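Local coordinates for protein kojibiose phosphorylase (Gut metagenome, PDB 6W0P) that is a carbohydrate-active enzyme of glycosyl hydrolase family 65, in which a beta-rich N-terminal domain precedes a mainly helical central catalytic domain, at residues A[394-398]-A[416-420]; A[477-481]-A[579-583]; A[483-487]-A[546-550]; A[590-594]-A[609-614]. All blocks are in the same frame, centred on the assembly; numbering follows the deposited sequence.

Interaction 1 (A[394-398]-A[416-420]); sequences ACFPV and QFQPS
Ser-420 makes the one direct polar link here: its OG accepts the backbone N-H of Phe-396 at 2.9 Å, bent to 137° at the hydrogen. The hydroxyl is anti to its own carbonyl carbon (chi1 -67°), which swings it off the first turn of helix 418-434 onto the chain at 395-396, where it also lies near the edge of the Phe-396 ring. A water sits on the same oxygen, 2.7 Å from Ser-420 OG, and donates to Phe-396 O, so one hydroxyl serves the N-H directly and the carbonyl by relay. Pro-419 completes the tight part. Its CB lies 3.2 Å from Pro-397 O and also presses on Phe-396 O, so one edge of the pyrrolidine ring, CB and CG, rests on two successive carbonyl oxygens.

Packing is looser at both flanks. On the partly exposed side, Val-398 brings CG2 across Gln-416 at about a right angle and gets no closer than 4.2 Å to OE1. On the other, Cys-395 SG makes a sulfur-aromatic contact, oblique to the Phe-417 ring and 5.4 Å from its centroid. Phe-417 is the N-cap residue of helix 418-434 and meets Phe-454 edge-to-face. Helix 437-458 receives Phe-396 at Ile-451, and helix 379-388 receives Cys-395 at Ala-386; the loop 394-398 therefore threads between these two helices and the start of helix 418-434.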
loop_
_atom_site.group_PDB
_atom_site.type_symbol
_atom_site.label_atom_id
_atom_site.label_comp_id
_atom_site.label_asym_id
_atom_site.label_seq_id
_atom_site.Cartn_x
_atom_site.Cartn_y
_atom_site.Cartn_z
ATOM N N ALA A 394 -6.306 21.349 12.267
ATOM C CA ALA A 394 -5.312 21.425 11.176
ATOM C C ALA A 394 -4.288 20.293 11.351
ATOM O O ALA A 394 -3.597 20.275 12.386
ATOM C CB ALA A 394 -4.662 22.787 11.150
ATOM N N CYS A 395 -4.271 19.355 10.399
ATOM C CA CYS A 395 -3.298 18.245 10.303
ATOM C C CYS A 395 -2.329 18.608 9.185
ATOM O O CYS A 395 -2.694 18.416 8.010
ATOM C CB CYS A 395 -3.973 16.914 10.017
ATOM S SG CYS A 395 -2.788 15.554 9.833
ATOM N N PHE A 396 -1.189 19.202 9.520
ATOM C CA PHE A 396 -0.171 19.585 8.514
ATOM C C PHE A 396 0.418 18.308 7.919
ATOM O O PHE A 396 0.710 17.335 8.626
ATOM C CB PHE A 396 0.887 20.505 9.129
ATOM C CG PHE A 396 0.433 21.927 9.283
ATOM C CD1 PHE A 396 0.498 22.802 8.210
ATOM C CD2 PHE A 396 -0.088 22.375 10.480
ATOM C CE1 PHE A 396 0.034 24.103 8.336
ATOM C CE2 PHE A 396 -0.564 23.670 10.599
ATOM C CZ PHE A 396 -0.496 24.535 9.530
ATOM N N PRO A 397 0.635 18.285 6.590
ATOM C CA PRO A 397 1.026 17.059 5.910
ATOM C C PRO A 397 2.484 16.631 6.115
ATOM O O PRO A 397 3.317 17.468 6.390
ATOM C CB PRO A 397 0.760 17.426 4.441
ATOM C CG PRO A 397 1.056 18.926 4.386
ATOM C CD PRO A 397 0.474 19.433 5.681
ATOM N N VAL A 398 2.755 15.344 5.882
ATOM C CA VAL A 398 4.116 14.733 5.850
ATOM C C VAL A 398 4.928 15.401 4.738
ATOM O O VAL A 398 6.056 15.872 4.996
ATOM C CB VAL A 398 4.032 13.209 5.649
ATOM C CG1 VAL A 398 5.396 12.603 5.402
ATOM C CG2 VAL A 398 3.355 12.536 6.829
ATOM N N GLN A 416 1.691 9.723 11.091
ATOM C CA GLN A 416 2.782 10.583 11.619
ATOM C C GLN A 416 2.259 12.008 11.789
ATOM O O GLN A 416 1.945 12.647 10.772
ATOM C CB GLN A 416 3.994 10.595 10.684
ATOM C CG GLN A 416 4.794 9.299 10.662
ATOM C CD GLN A 416 6.000 9.445 9.763
ATOM O OE1 GLN A 416 5.849 9.657 8.561
ATOM N NE2 GLN A 416 7.186 9.461 10.368
ATOM N N PHE A 417 2.217 12.515 13.019
ATOM C CA PHE A 417 1.721 13.890 13.293
ATOM C C PHE A 417 2.894 14.812 13.616
ATOM O O PHE A 417 2.645 15.980 13.969
ATOM C CB PHE A 417 0.575 13.810 14.307
ATOM C CG PHE A 417 -0.446 12.787 13.878
ATOM C CD1 PHE A 417 -0.947 12.789 12.590
ATOM C CD2 PHE A 417 -0.835 11.767 14.723
ATOM C CE1 PHE A 417 -1.853 11.820 12.174
ATOM C CE2 PHE A 417 -1.743 10.803 14.313
ATOM C CZ PHE A 417 -2.246 10.825 13.039
ATOM N N GLN A 418 4.129 14.341 13.409
ATOM C CA GLN A 418 5.351 15.169 13.589
ATOM C C GLN A 418 5.250 16.450 12.770
ATOM O O GLN A 418 5.812 17.447 13.188
ATOM C CB GLN A 418 6.652 14.398 13.280
ATOM C CG GLN A 418 6.779 13.848 11.861
ATOM C CD GLN A 418 7.704 12.651 11.774
ATOM O OE1 GLN A 418 7.714 11.782 12.644
ATOM N NE2 GLN A 418 8.497 12.603 10.724
ATOM N N PRO A 419 4.569 16.553 11.606
ATOM C CA PRO A 419 4.504 17.856 10.936
ATOM C C PRO A 419 3.682 18.890 11.722
ATOM O O PRO A 419 4.060 20.057 11.745
ATOM C CB PRO A 419 3.857 17.561 9.582
ATOM C CG PRO A 419 3.946 16.047 9.405
ATOM C CD PRO A 419 3.949 15.476 10.802
ATOM N N SER A 420 2.589 18.440 12.350
ATOM C CA SER A 420 1.655 19.275 13.139
ATOM C C SER A 420 2.331 19.730 14.443
ATOM O O SER A 420 2.387 20.932 14.678
ATOM C CB SER A 420 0.360 18.548 13.388
ATOM O OG SER A 420 -0.343 18.359 12.171
HETATM O O HOH W 1 0.254 16.086 10.909
#

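Interaction 2 (A[477-481]-A[579-583]); sequences DEFKL and IYRTD
Lys-480 reaches across to the main chain at Tyr-580 and Thr-582, and its route is worth following. CB leads away from 579-583, and CG packs on Asn-549. Bends at chi2 and chi4 then turn the chain back: CD passes 4.1 Å from Tyr-580 O, CE touches the carbonyls of Tyr-580 and Thr-582, and NZ bonds to Tyr-580 O and Thr-582 O, both at 2.9 Å. A third bond from NZ returns to Phe-479 O, so three carbonyls surround the ammonium group. NZ stands well above the carbonyl plane of Tyr-580 and is only tilted 29° from that of Thr-582.

Beside it, Ile-579 lays CG1 over the centre of the Phe-479 ring, 3.5 Å from the centroid, a CH-pi contact. The Tyr-580 ring turns its edge to Glu-478 O and Phe-479 O, while Leu-481 CD2 lies over one face toward the rim. Tyr-580 OH bonds to Tyr-576 and shares a water with Glu-478 O. Phe-479 N donates to Asp-477 OD1 at 3.0 Å, and that carboxylate oxygen also accepts from Lys-586 N: an Asx turn laid over the type I beta turn from Asp-477 to Lys-480.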
loop_
_atom_site.group_PDB
_atom_site.type_symbol
_atom_site.label_atom_id
_atom_site.label_comp_id
_atom_site.label_asym_id
_atom_site.label_seq_id
_atom_site.Cartn_x
_atom_site.Cartn_y
_atom_site.Cartn_z
ATOM N N ASP A 477 10.780 7.569 14.149
ATOM C CA ASP A 477 11.348 6.223 13.864
ATOM C C ASP A 477 10.341 5.498 12.975
ATOM O O ASP A 477 9.340 4.979 13.486
ATOM C CB ASP A 477 11.656 5.381 15.114
ATOM C CG ASP A 477 11.987 3.930 14.778
ATOM O OD1 ASP A 477 12.442 3.711 13.651
ATOM O OD2 ASP A 477 11.753 3.009 15.632
ATOM N N GLU A 478 10.593 5.480 11.679
ATOM C CA GLU A 478 9.637 4.916 10.701
ATOM C C GLU A 478 9.657 3.392 10.743
ATOM O O GLU A 478 8.874 2.794 9.984
ATOM C CB GLU A 478 9.952 5.435 9.302
ATOM C CG GLU A 478 9.868 6.942 9.235
ATOM C CD GLU A 478 10.070 7.503 7.847
ATOM O OE1 GLU A 478 10.349 6.726 6.938
ATOM O OE2 GLU A 478 9.906 8.690 7.697
ATOM N N PHE A 479 10.471 2.790 11.600
ATOM C CA PHE A 479 10.536 1.323 11.742
ATOM C C PHE A 479 9.494 0.847 12.750
ATOM O O PHE A 479 9.469 -0.349 12.999
ATOM C CB PHE A 479 11.957 0.887 12.080
ATOM C CG PHE A 479 12.970 1.156 10.993
ATOM C CD1 PHE A 479 12.582 1.478 9.695
ATOM C CD2 PHE A 479 14.326 0.993 11.254
ATOM C CE1 PHE A 479 13.526 1.700 8.696
ATOM C CE2 PHE A 479 15.266 1.174 10.248
ATOM C CZ PHE A 479 14.867 1.552 8.979
ATOM N N LYS A 480 8.623 1.727 13.244
ATOM C CA LYS A 480 7.531 1.371 14.195
ATOM C C LYS A 480 6.196 1.908 13.671
ATOM O O LYS A 480 5.988 3.154 13.732
ATOM C CB LYS A 480 7.850 1.881 15.600
ATOM C CG LYS A 480 8.795 0.973 16.362
ATOM C CD LYS A 480 8.175 -0.375 16.700
ATOM C CE LYS A 480 9.204 -1.468 16.862
ATOM N NZ LYS A 480 10.129 -1.540 15.701
ATOM N N LEU A 481 5.336 0.994 13.220
ATOM C CA LEU A 481 4.078 1.281 12.476
ATOM C C LEU A 481 2.840 0.782 13.239
ATOM O O LEU A 481 2.806 -0.386 13.628
ATOM C CB LEU A 481 4.184 0.632 11.093
ATOM C CG LEU A 481 2.891 0.578 10.278
ATOM C CD1 LEU A 481 2.302 1.967 10.069
ATOM C CD2 LEU A 481 3.122 -0.118 8.949
ATOM N N ILE A 579 11.606 -5.341 9.058
ATOM C CA ILE A 579 12.224 -4.237 9.850
ATOM C C ILE A 579 11.291 -3.775 10.989
ATOM O O ILE A 579 11.803 -3.281 11.992
ATOM C CB ILE A 579 12.653 -3.054 8.961
ATOM C CG1 ILE A 579 13.555 -2.079 9.736
ATOM C CG2 ILE A 579 11.436 -2.342 8.363
ATOM C CD1 ILE A 579 14.803 -2.703 10.352
ATOM N N TYR A 580 9.975 -3.916 10.874
ATOM C CA TYR A 580 9.014 -3.363 11.866
ATOM C C TYR A 580 9.010 -4.179 13.161
ATOM O O TYR A 580 8.663 -3.608 14.224
ATOM C CB TYR A 580 7.601 -3.297 11.295
ATOM C CG TYR A 580 7.439 -2.284 10.195
ATOM C CD1 TYR A 580 7.529 -0.934 10.460
ATOM C CD2 TYR A 580 7.136 -2.671 8.908
ATOM C CE1 TYR A 580 7.349 0.010 9.470
ATOM C CE2 TYR A 580 6.943 -1.743 7.900
ATOM C CZ TYR A 580 7.056 -0.396 8.181
ATOM O OH TYR A 580 6.918 0.524 7.187
ATOM N N ARG A 581 9.387 -5.460 13.096
ATOM C CA ARG A 581 9.141 -6.394 14.231
ATOM C C ARG A 581 10.459 -6.701 14.946
ATOM O O ARG A 581 10.602 -7.836 15.449
ATOM C CB ARG A 581 8.372 -7.632 13.755
ATOM C CG ARG A 581 8.988 -8.376 12.593
ATOM C CD ARG A 581 8.066 -9.483 12.113
ATOM N NE ARG A 581 8.600 -10.138 10.926
ATOM C CZ ARG A 581 9.504 -11.127 10.906
ATOM N NH1 ARG A 581 10.009 -11.615 12.035
ATOM N NH2 ARG A 581 9.914 -11.620 9.736
ATOM N N THR A 582 11.358 -5.712 15.020
ATOM C CA THR A 582 12.646 -5.766 15.765
ATOM C C THR A 582 12.731 -4.531 16.669
ATOM O O THR A 582 11.746 -3.775 16.740
ATOM C CB THR A 582 13.874 -5.803 14.838
ATOM O OG1 THR A 582 14.071 -4.511 14.255
ATOM C CG2 THR A 582 13.769 -6.834 13.736
ATOM N N ASP A 583 13.885 -4.329 17.307
ATOM C CA ASP A 583 14.179 -3.145 18.148
ATOM C C ASP A 583 15.243 -2.298 17.442
ATOM O O ASP A 583 15.998 -1.585 18.120
ATOM C CB ASP A 583 14.549 -3.602 19.553
ATOM C CG ASP A 583 15.897 -4.282 19.662
ATOM O OD1 ASP A 583 16.460 -4.670 18.603
ATOM O OD2 ASP A 583 16.362 -4.405 20.797
HETATM O O HOH W 2 7.956 3.046 7.483
#

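Interaction 3 (A[483-487]-A[546-550]); sequences VNHNT and FEQND
Asn-486 and Asn-549 pass with CA atoms 4.2 Å apart in two irregular chains running nearly antiparallel (159°), joined by backbone bonds from Asp-550 N to Asn-484 O and from Thr-487 N to Gln-548 O, each 3.0 Å. Between these bonds Asn-549 CA adds a CA-H...O contact to His-485 O.

Thr-487 is held from both branches of its side chain. OG1 donates to Glu-547 O at 2.6 Å, tilted slightly from the carbonyl plane, while CG2, anti to the backbone N, meets Phe-546 CD1 at 3.6 Å. Asn-549 has CG set between its backbone N and carbonyl carbon (chi1 62°), which lays the amide against Val-483: CB and both methyls of the valine touch it. The rotation of that amide is fixed at its two ends, as ND2 donates to Asp-550 O at 2.9 Å and OD1 accepts from a water. The same water also takes N-H groups of Asn-486 ND2 and Gln-548 NE2, tying three amides together; Gln-548 NE2 also bonds to Asp-477 OD2. At the far end His-485 and Asp-550 run side by side, with Asp-550 OD2 near the ring plane at CD2, 3.6 Å away. The imidazole and carboxylate planes are 52° apart, and His-485 ND1 is bonded to Ser-469. A water links Asp-550 OD2 to Asn-484 ND2 on this more exposed side.

Asn-486 is the N-cap of helix 487-504: its side chain caps a backbone N in the first turn, and OD1 also bonds to Thr-489 OG1. The contact thus frames a capped helix start, where the first helical N-H finds its acceptor in the neighbouring loop, at Gln-548 O.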
loop_
_atom_site.group_PDB
_atom_site.type_symbol
_atom_site.label_atom_id
_atom_site.label_comp_id
_atom_site.label_asym_id
_atom_site.label_seq_id
_atom_site.Cartn_x
_atom_site.Cartn_y
_atom_site.Cartn_z
ATOM N N VAL A 483 1.736 1.638 16.125
ATOM C CA VAL A 483 2.005 1.459 17.573
ATOM C C VAL A 483 1.104 2.413 18.348
ATOM O O VAL A 483 0.547 3.339 17.738
ATOM C CB VAL A 483 3.488 1.664 17.909
ATOM C CG1 VAL A 483 4.326 0.600 17.232
ATOM C CG2 VAL A 483 3.985 3.064 17.592
ATOM N N ASN A 484 1.018 2.191 19.652
ATOM C CA ASN A 484 0.267 3.031 20.604
ATOM C C ASN A 484 1.238 3.622 21.620
ATOM O O ASN A 484 2.228 2.980 21.911
ATOM C CB ASN A 484 -0.818 2.216 21.291
ATOM C CG ASN A 484 -1.680 1.450 20.319
ATOM O OD1 ASN A 484 -2.110 1.989 19.305
ATOM N ND2 ASN A 484 -1.986 0.216 20.660
ATOM N N HIS A 485 0.944 4.821 22.129
ATOM C CA HIS A 485 1.732 5.482 23.194
ATOM C C HIS A 485 3.162 5.701 22.684
ATOM O O HIS A 485 4.128 5.432 23.466
ATOM C CB HIS A 485 1.677 4.642 24.475
ATOM C CG HIS A 485 0.307 4.163 24.821
ATOM N ND1 HIS A 485 -0.796 4.953 24.649
ATOM C CD2 HIS A 485 -0.134 2.991 25.353
ATOM C CE1 HIS A 485 -1.862 4.309 25.099
ATOM N NE2 HIS A 485 -1.487 3.088 25.513
ATOM N N ASN A 486 3.301 6.144 21.420
ATOM C CA ASN A 486 4.600 6.664 20.925
ATOM C C ASN A 486 4.911 7.922 21.739
ATOM O O ASN A 486 4.070 8.856 21.768
ATOM C CB ASN A 486 4.624 6.924 19.430
ATOM C CG ASN A 486 5.823 7.743 19.011
ATOM O OD1 ASN A 486 5.689 8.944 18.775
ATOM N ND2 ASN A 486 6.981 7.107 18.899
ATOM N N THR A 487 6.054 7.930 22.423
ATOM C CA THR A 487 6.375 8.988 23.408
ATOM C C THR A 487 6.626 10.300 22.678
ATOM O O THR A 487 6.113 11.304 23.135
ATOM C CB THR A 487 7.517 8.557 24.325
ATOM O OG1 THR A 487 7.037 7.335 24.895
ATOM C CG2 THR A 487 7.824 9.602 25.377
ATOM N N PHE A 546 12.640 6.842 28.797
ATOM C CA PHE A 546 11.354 6.834 28.053
ATOM C C PHE A 546 11.296 5.550 27.231
ATOM O O PHE A 546 12.358 5.124 26.678
ATOM C CB PHE A 546 11.206 8.053 27.153
ATOM C CG PHE A 546 11.118 9.353 27.905
ATOM C CD1 PHE A 546 9.897 9.837 28.363
ATOM C CD2 PHE A 546 12.261 10.086 28.169
ATOM C CE1 PHE A 546 9.840 11.033 29.070
ATOM C CE2 PHE A 546 12.189 11.286 28.853
ATOM C CZ PHE A 546 10.982 11.761 29.299
ATOM N N GLU A 547 10.126 4.916 27.185
ATOM C CA GLU A 547 9.914 3.755 26.282
ATOM C C GLU A 547 9.361 4.336 24.986
ATOM O O GLU A 547 8.436 5.106 25.084
ATOM C CB GLU A 547 8.995 2.690 26.895
ATOM C CG GLU A 547 8.945 1.414 26.050
ATOM C CD GLU A 547 8.104 0.267 26.596
ATOM O OE1 GLU A 547 7.227 0.523 27.449
ATOM O OE2 GLU A 547 8.292 -0.860 26.130
ATOM N N GLN A 548 9.951 4.001 23.837
ATOM C CA GLN A 548 9.668 4.669 22.545
ATOM C C GLN A 548 8.189 4.515 22.207
ATOM O O GLN A 548 7.599 5.476 21.680
ATOM C CB GLN A 548 10.522 4.093 21.414
ATOM C CG GLN A 548 10.416 4.922 20.161
ATOM C CD GLN A 548 11.325 4.400 19.086
ATOM O OE1 GLN A 548 12.548 4.438 19.223
ATOM N NE2 GLN A 548 10.721 3.934 18.005
ATOM N N ASN A 549 7.640 3.328 22.452
ATOM C CA ASN A 549 6.186 3.065 22.297
ATOM C C ASN A 549 5.812 1.884 23.202
ATOM O O ASN A 549 6.738 1.200 23.708
ATOM C CB ASN A 549 5.798 2.869 20.826
ATOM C CG ASN A 549 6.466 1.674 20.181
ATOM O OD1 ASN A 549 7.302 1.846 19.288
ATOM N ND2 ASN A 549 6.074 0.472 20.592
ATOM N N ASP A 550 4.515 1.668 23.410
ATOM C CA ASP A 550 4.005 0.539 24.223
ATOM C C ASP A 550 4.548 -0.747 23.602
ATOM O O ASP A 550 4.346 -0.927 22.379
ATOM C CB ASP A 550 2.473 0.512 24.265
ATOM C CG ASP A 550 1.856 -0.219 25.461
ATOM O OD1 ASP A 550 2.535 -0.374 26.509
ATOM O OD2 ASP A 550 0.642 -0.564 25.369
HETATM O O HOH W 3 2.283 -0.290 20.707
HETATM O O HOH W 4 -0.999 -0.747 23.399
HETATM O O HOH W 5 7.557 4.391 18.270
#

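Interaction 4 (A[590-594]-A[609-614]); sequences VLMFM and NYNYYE
Asn-609 meets both Val-590 and Met-594. Its CB lies 3.6 Å from Met-594 SD, the two side chains crossing at about a right angle, and its OD1 is 3.7 Å from Val-590 CG1. The amide is nevertheless well provided for inside this apolar surface: OD1 accepts from Phe-546 N, and ND2 donates to the carbonyls of Gln-605 and Leu-544.

At Tyr-610 the partner is Leu-591. CD2 of the leucine rests 4.0 Å from Tyr-610 N, against the helix backbone itself, while CD1 approaches the ring obliquely, 4.3 Å from Tyr-610 CD1. The phenol beyond it bonds to Asp-640, and the ring also packs on Ile-631 of helix 624-634. These residues belong to two successive helices, 590-596 and 603-613, that fold back on each other. The axes of their touching segments come within 10.7 Å at 154°, an antiparallel hairpin in the mainly helical family 65 catalytic domain, of the kind that builds an (alpha/alpha)6 barrel.

One turn on, with CG anti to the carbonyl carbon (chi1 -72°), the Tyr-613 ring is carried toward helix 590-596 and its CE2 side reaches Val-590. Val-590 CG2 meets it obliquely, 3.7 Å from Tyr-613 CE2, and Tyr-612 CD2 lies over one face of the same ring. Tyr-613 OH bonds to Phe-546 O. Leu-591 CG touches Tyr-613 CB at 4.3 Å, and its CD1 extends as far as the backbone N of Glu-614.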
loop_
_atom_site.group_PDB
_atom_site.type_symbol
_atom_site.label_atom_id
_atom_site.label_comp_id
_atom_site.label_asym_id
_atom_site.label_seq_id
_atom_site.Cartn_x
_atom_site.Cartn_y
_atom_site.Cartn_z
ATOM N N VAL A 590 12.745 9.015 20.694
ATOM C CA VAL A 590 12.906 9.524 22.089
ATOM C C VAL A 590 13.970 10.633 22.076
ATOM O O VAL A 590 13.742 11.705 22.687
ATOM C CB VAL A 590 13.281 8.397 23.059
ATOM C CG1 VAL A 590 13.783 8.947 24.394
ATOM C CG2 VAL A 590 12.130 7.442 23.263
ATOM N N LEU A 591 15.109 10.380 21.430
ATOM C CA LEU A 591 16.284 11.297 21.449
ATOM C C LEU A 591 15.950 12.572 20.667
ATOM O O LEU A 591 16.580 13.619 20.921
ATOM C CB LEU A 591 17.510 10.577 20.877
ATOM C CG LEU A 591 18.118 9.486 21.757
ATOM C CD1 LEU A 591 19.532 9.151 21.291
ATOM C CD2 LEU A 591 18.127 9.884 23.238
ATOM N N MET A 592 14.989 12.492 19.745
ATOM C CA MET A 592 14.480 13.684 19.031
ATOM C C MET A 592 13.784 14.626 20.031
ATOM O O MET A 592 14.136 15.795 20.056
ATOM C CB MET A 592 13.493 13.297 17.933
ATOM C CG MET A 592 13.229 14.431 16.991
ATOM S SD MET A 592 14.732 14.802 16.050
ATOM C CE MET A 592 14.350 16.454 15.481
ATOM N N PHE A 593 12.816 14.178 20.829
ATOM C CA PHE A 593 12.122 15.148 21.717
ATOM C C PHE A 593 13.087 15.572 22.835
ATOM O O PHE A 593 12.990 16.686 23.305
ATOM C CB PHE A 593 10.747 14.660 22.177
ATOM C CG PHE A 593 10.739 13.583 23.220
ATOM C CD1 PHE A 593 10.981 13.887 24.548
ATOM C CD2 PHE A 593 10.429 12.280 22.880
ATOM C CE1 PHE A 593 10.956 12.900 25.521
ATOM C CE2 PHE A 593 10.376 11.296 23.851
ATOM C CZ PHE A 593 10.645 11.610 25.170
ATOM N N MET A 594 14.026 14.717 23.213
ATOM C CA MET A 594 15.022 15.054 24.242
ATOM C C MET A 594 15.948 16.141 23.682
ATOM O O MET A 594 16.222 17.108 24.414
ATOM C CB MET A 594 15.766 13.804 24.694
ATOM C CG MET A 594 14.840 12.857 25.456
ATOM S SD MET A 594 15.664 11.601 26.465
ATOM C CE MET A 594 16.137 12.629 27.859
ATOM N N ASN A 609 19.006 7.412 28.258
ATOM C CA ASN A 609 18.251 7.246 26.983
ATOM C C ASN A 609 19.228 7.103 25.818
ATOM O O ASN A 609 18.948 6.309 24.922
ATOM C CB ASN A 609 17.216 8.345 26.800
ATOM C CG ASN A 609 16.095 8.202 27.804
ATOM O OD1 ASN A 609 15.115 7.537 27.490
ATOM N ND2 ASN A 609 16.231 8.781 28.999
ATOM N N TYR A 610 20.330 7.838 25.841
ATOM C CA TYR A 610 21.363 7.745 24.792
ATOM C C TYR A 610 21.901 6.311 24.770
ATOM O O TYR A 610 22.059 5.735 23.660
ATOM C CB TYR A 610 22.472 8.772 25.011
ATOM C CG TYR A 610 23.560 8.734 23.968
ATOM C CD1 TYR A 610 23.494 9.497 22.811
ATOM C CD2 TYR A 610 24.668 7.926 24.147
ATOM C CE1 TYR A 610 24.500 9.458 21.859
ATOM C CE2 TYR A 610 25.678 7.871 23.206
ATOM C CZ TYR A 610 25.578 8.614 22.043
ATOM O OH TYR A 610 26.614 8.544 21.164
ATOM N N ASN A 611 22.229 5.775 25.948
ATOM C CA ASN A 611 22.891 4.456 26.085
ATOM C C ASN A 611 21.913 3.384 25.609
ATOM O O ASN A 611 22.378 2.406 25.054
ATOM C CB ASN A 611 23.338 4.145 27.516
ATOM C CG ASN A 611 24.645 4.799 27.923
ATOM O OD1 ASN A 611 25.355 5.349 27.094
ATOM N ND2 ASN A 611 24.941 4.796 29.215
ATOM N N TYR A 612 20.609 3.538 25.844
ATOM C CA TYR A 612 19.619 2.524 25.396
ATOM C C TYR A 612 19.364 2.640 23.875
ATOM O O TYR A 612 19.370 1.601 23.216
ATOM C CB TYR A 612 18.311 2.600 26.185
ATOM C CG TYR A 612 17.397 1.455 25.842
ATOM C CD1 TYR A 612 17.476 0.243 26.503
ATOM C CD2 TYR A 612 16.511 1.563 24.778
ATOM C CE1 TYR A 612 16.658 -0.820 26.145
ATOM C CE2 TYR A 612 15.672 0.527 24.427
ATOM C CZ TYR A 612 15.735 -0.665 25.119
ATOM O OH TYR A 612 14.938 -1.687 24.708
ATOM N N TYR A 613 19.166 3.843 23.329
ATOM C CA TYR A 613 18.639 4.053 21.953
ATOM C C TYR A 613 19.732 4.213 20.891
ATOM O O TYR A 613 19.499 3.703 19.782
ATOM C CB TYR A 613 17.640 5.204 21.951
ATOM C CG TYR A 613 16.336 4.832 22.611
ATOM C CD1 TYR A 613 15.502 3.870 22.070
ATOM C CD2 TYR A 613 15.944 5.427 23.792
ATOM C CE1 TYR A 613 14.314 3.516 22.689
ATOM C CE2 TYR A 613 14.753 5.097 24.410
ATOM C CZ TYR A 613 13.942 4.128 23.867
ATOM O OH TYR A 613 12.783 3.816 24.507
ATOM N N GLU A 614 20.850 4.888 21.173
ATOM C CA GLU A 614 21.933 5.067 20.172
ATOM C C GLU A 614 22.350 3.706 19.594
ATOM O O GLU A 614 22.410 3.583 18.381
ATOM C CB GLU A 614 23.122 5.843 20.755
ATOM C CG GLU A 614 24.237 6.132 19.754
ATOM C CD GLU A 614 25.045 4.944 19.240
ATOM O OE1 GLU A 614 25.515 4.172 20.072
ATOM O OE2 GLU A 614 25.159 4.777 17.963
#

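In the fold
All four contacts lie within the family 65 central catalytic domain. Interaction 1 closes first along the chain; interaction 2 then closes a span of 97 residues, partly helical, within which interaction 3 is nested, and interaction 4 follows. Interactions 2 and 3 have centres about 12 Å apart and are joined by Asp-477 OD2 and Gln-548 NE2, a probable hydrogen bond of 2.7 Å. Interactions 3 and 4, with centres about 13 Å apart, meet where Phe-546 runs against helix 603-613. Interaction 1 touches interaction 2 through Gln-416 and Glu-478, although their centres are about 20 Å apart. Loops and helix ends, some close in sequence and some far apart, thus form one continuous region, and at interactions 2 and 3 it reaches the second subunit.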